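PDB 2QTF: GTP-binding protein from Sulfolobus solfataricus P2, which hydrolyses GTP specifically and associates with the 50S ribosomal subunit, with a possible role in protein synthesis or ribosome biogenesis. Local coordinates for residues A[65-75]-A[114-122]. Residues are numbered along the deposited sequence; the frame is centred on the assembly and turned at random.
Sequences QLKPRHFINIR and YELPIIKET
Ile118 is the knob of this helix crossing: its side chain enters a hole framed by Pro68, Phe71, Ile72 and Arg75. CG1 stands anti to its carbonyl carbon (chi1 -53°), which carries CD1 obliquely against the Phe71 ring, 3.6 Å from Phe71 CD2, while the Ile118 and Ile72 side chains run past each other in opposite directions, Ile118 CG2 beside Ile72 CG1. The segment axes cross at -76° and approach to 8.8 Å. Phe71 is packed further: the Tyr114 side chain runs roughly perpendicular to that of Phe71, its CE2 lying obliquely 3.9 Å from Phe71 CE2, and Leu66 CD1 lies over the centre of one ring face of Phe71. Beside the knob, Arg75 reaches out extended and holds Glu115 in an end-on salt bridge, NH1 to OE2 and NH2 to OE1, both 2.8 Å, each through a syn lone pair, with guanidinium and carboxylate only 20° from coplanar. An alanine in place of Arg75 would probably leave the Glu115 carboxylate without its charge partner and open one wall around Ile118.

The margins are the solvent side, with Glu121 and Gln65 exposed where Phe71 and Ile118 are buried. Toward Glu121, Pro68 CB rests 3.8 Å from Glu121 CG, and Ile72 CD1 still comes within 3.5 Å of Glu121 CB. At the Gln65 end a water bridges Gln65 NE2, Leu66 O and Tyr114 OH, the hydroxyl also being hydrogen-bonded to Asp85. The contact thus lays helix 101-121 across helix 68-78; strand 82-84, an outer strand of the parallel sheet, and helix 86-97 pack against Phe71, and helix 145-164 touches Ile119 of the crossing helix.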
# COMPACT_ATOMS: atom_id res chain seq x y z
N GLN A 65 6.21 15.32 6.10
CA GLN A 65 5.87 15.20 7.46
C GLN A 65 5.58 16.58 8.03
O GLN A 65 6.51 17.43 8.05
CB GLN A 65 6.98 14.43 8.20
CG GLN A 65 6.69 14.18 9.66
CD GLN A 65 7.79 13.34 10.35
OE1 GLN A 65 8.53 12.59 9.68
NE2 GLN A 65 7.90 13.48 11.71
N LEU A 66 4.37 16.80 8.57
CA LEU A 66 3.95 18.14 9.13
C LEU A 66 4.40 18.25 10.55
O LEU A 66 4.37 17.27 11.29
CB LEU A 66 2.39 18.40 9.12
CG LEU A 66 1.75 18.57 7.78
CD1 LEU A 66 0.21 18.71 7.85
CD2 LEU A 66 2.45 19.75 6.96
N LYS A 67 4.86 19.45 10.93
CA LYS A 67 5.06 19.81 12.32
C LYS A 67 3.77 19.91 13.07
O LYS A 67 2.71 20.25 12.51
CB LYS A 67 5.79 21.17 12.43
CG LYS A 67 7.11 21.12 11.75
CD LYS A 67 7.80 22.46 11.91
CE LYS A 67 9.06 22.51 11.13
NZ LYS A 67 9.35 23.96 11.11
N PRO A 68 3.84 19.70 14.37
CA PRO A 68 2.64 19.82 15.16
C PRO A 68 1.88 21.13 15.01
O PRO A 68 0.62 21.13 15.00
CB PRO A 68 3.15 19.65 16.60
CG PRO A 68 4.39 18.65 16.38
CD PRO A 68 5.03 19.23 15.17
N ARG A 69 2.61 22.25 14.94
CA ARG A 69 1.85 23.52 14.92
C ARG A 69 1.07 23.60 13.57
O ARG A 69 -0.02 24.16 13.51
CB ARG A 69 2.80 24.71 15.11
CG ARG A 69 3.69 24.89 13.88
CD ARG A 69 4.37 26.32 13.82
NE ARG A 69 5.44 26.32 12.81
CZ ARG A 69 6.63 25.74 12.96
NH1 ARG A 69 6.93 25.08 14.10
NH2 ARG A 69 7.51 25.82 11.96
N HIS A 70 1.62 22.98 12.51
CA HIS A 70 0.85 22.86 11.27
C HIS A 70 -0.42 22.05 11.42
O HIS A 70 -1.50 22.48 10.99
CB HIS A 70 1.65 22.25 10.16
CG HIS A 70 2.86 23.01 9.79
ND1 HIS A 70 2.90 24.39 9.76
CD2 HIS A 70 4.05 22.59 9.37
CE1 HIS A 70 4.08 24.78 9.32
NE2 HIS A 70 4.80 23.71 9.10
N PHE A 71 -0.32 20.87 12.01
CA PHE A 71 -1.59 20.15 12.29
C PHE A 71 -2.60 20.98 13.08
O PHE A 71 -3.82 20.92 12.81
CB PHE A 71 -1.37 18.85 13.07
CG PHE A 71 -0.99 17.68 12.18
CD1 PHE A 71 -1.96 17.05 11.39
CD2 PHE A 71 0.33 17.22 12.16
CE1 PHE A 71 -1.60 15.95 10.57
CE2 PHE A 71 0.70 16.13 11.31
CZ PHE A 71 -0.24 15.54 10.50
N ILE A 72 -2.16 21.63 14.15
CA ILE A 72 -3.10 22.37 14.97
C ILE A 72 -3.85 23.40 14.15
O ILE A 72 -5.09 23.47 14.23
CB ILE A 72 -2.41 23.07 16.21
CG1 ILE A 72 -2.06 21.97 17.26
CG2 ILE A 72 -3.41 24.16 16.90
CD1 ILE A 72 -0.69 22.20 17.96
N ASN A 73 -3.11 24.16 13.33
CA ASN A 73 -3.65 25.29 12.59
C ASN A 73 -4.48 24.81 11.40
O ASN A 73 -5.60 25.27 11.26
CB ASN A 73 -2.50 26.14 12.11
CG ASN A 73 -1.89 26.97 13.24
OD1 ASN A 73 -0.68 27.04 13.41
ND2 ASN A 73 -2.75 27.45 14.08
N ILE A 74 -3.97 23.83 10.61
CA ILE A 74 -4.78 23.22 9.50
C ILE A 74 -6.08 22.58 9.99
O ILE A 74 -7.12 22.83 9.38
CB ILE A 74 -3.96 22.22 8.70
CG1 ILE A 74 -2.69 22.94 8.20
CG2 ILE A 74 -4.81 21.51 7.67
CD1 ILE A 74 -1.73 21.94 7.44
N ARG A 75 -6.05 21.78 11.08
CA ARG A 75 -7.27 21.08 11.54
C ARG A 75 -8.31 22.07 12.01
O ARG A 75 -9.50 21.84 11.84
CB ARG A 75 -6.97 20.15 12.73
CG ARG A 75 -6.11 18.92 12.29
CD ARG A 75 -5.78 18.11 13.60
NE ARG A 75 -5.12 16.82 13.26
CZ ARG A 75 -4.55 16.04 14.19
NH1 ARG A 75 -4.54 16.47 15.46
NH2 ARG A 75 -4.06 14.84 13.83
N TYR A 114 1.87 9.42 17.35
CA TYR A 114 1.98 10.60 16.47
C TYR A 114 1.20 11.80 16.95
O TYR A 114 1.55 12.97 16.65
CB TYR A 114 1.55 10.23 15.03
CG TYR A 114 2.21 11.04 13.93
CD1 TYR A 114 3.61 11.04 13.78
CD2 TYR A 114 1.46 11.83 13.09
CE1 TYR A 114 4.20 11.81 12.80
CE2 TYR A 114 2.02 12.56 12.11
CZ TYR A 114 3.43 12.55 12.00
OH TYR A 114 4.02 13.23 10.97
N GLU A 115 0.10 11.56 17.66
CA GLU A 115 -0.70 12.64 18.17
C GLU A 115 -0.05 13.27 19.40
O GLU A 115 -0.37 14.38 19.71
CB GLU A 115 -2.05 12.13 18.73
CG GLU A 115 -3.34 12.39 18.12
CD GLU A 115 -3.45 13.60 17.18
OE1 GLU A 115 -3.32 13.29 16.03
OE2 GLU A 115 -3.79 14.75 17.55
N LEU A 116 0.75 12.55 20.18
CA LEU A 116 1.30 13.17 21.42
C LEU A 116 2.01 14.55 21.25
O LEU A 116 1.74 15.43 22.05
CB LEU A 116 2.32 12.22 22.09
CG LEU A 116 1.77 11.14 23.03
CD1 LEU A 116 2.95 10.38 23.72
CD2 LEU A 116 0.85 11.82 24.12
N PRO A 117 2.93 14.68 20.28
CA PRO A 117 3.60 16.00 20.02
C PRO A 117 2.61 17.05 19.61
O PRO A 117 2.77 18.23 19.94
CB PRO A 117 4.58 15.70 18.89
CG PRO A 117 4.65 14.17 18.80
CD PRO A 117 3.40 13.64 19.33
N ILE A 118 1.51 16.65 18.95
CA ILE A 118 0.45 17.62 18.67
C ILE A 118 -0.29 18.11 19.95
O ILE A 118 -0.51 19.33 20.17
CB ILE A 118 -0.61 17.05 17.63
CG1 ILE A 118 0.17 16.57 16.39
CG2 ILE A 118 -1.59 18.14 17.31
CD1 ILE A 118 -0.69 15.82 15.37
N ILE A 119 -0.69 17.19 20.79
CA ILE A 119 -1.37 17.56 22.02
C ILE A 119 -0.44 18.46 22.91
O ILE A 119 -0.88 19.45 23.50
CB ILE A 119 -1.70 16.31 22.85
CG1 ILE A 119 -2.71 15.38 22.11
CG2 ILE A 119 -2.28 16.73 24.21
CD1 ILE A 119 -2.76 13.96 22.74
N LYS A 120 0.82 18.07 23.02
CA LYS A 120 1.80 18.80 23.81
C LYS A 120 1.94 20.23 23.30
O LYS A 120 2.00 21.16 24.12
CB LYS A 120 3.16 18.08 23.80
CG LYS A 120 3.17 16.75 24.63
CD LYS A 120 4.53 15.99 24.69
CE LYS A 120 4.39 14.69 25.49
NZ LYS A 120 5.61 13.81 25.32
N GLU A 121 1.97 20.42 21.99
CA GLU A 121 1.87 21.78 21.40
C GLU A 121 0.54 22.52 21.59
O GLU A 121 0.47 23.74 21.45
CB GLU A 121 2.18 21.73 19.90
CG GLU A 121 3.64 21.83 19.65
CD GLU A 121 4.07 23.27 19.83
OE1 GLU A 121 3.51 24.14 19.11
OE2 GLU A 121 4.90 23.53 20.74
N THR A 122 -0.55 21.82 21.88
CA THR A 122 -1.84 22.46 22.05
C THR A 122 -1.87 23.06 23.44
O THR A 122 -2.62 24.03 23.68
CB THR A 122 -2.98 21.44 21.88
OG1 THR A 122 -3.06 21.07 20.49
CG2 THR A 122 -4.31 21.97 22.30
O HOH W 1 5.85 15.29 12.47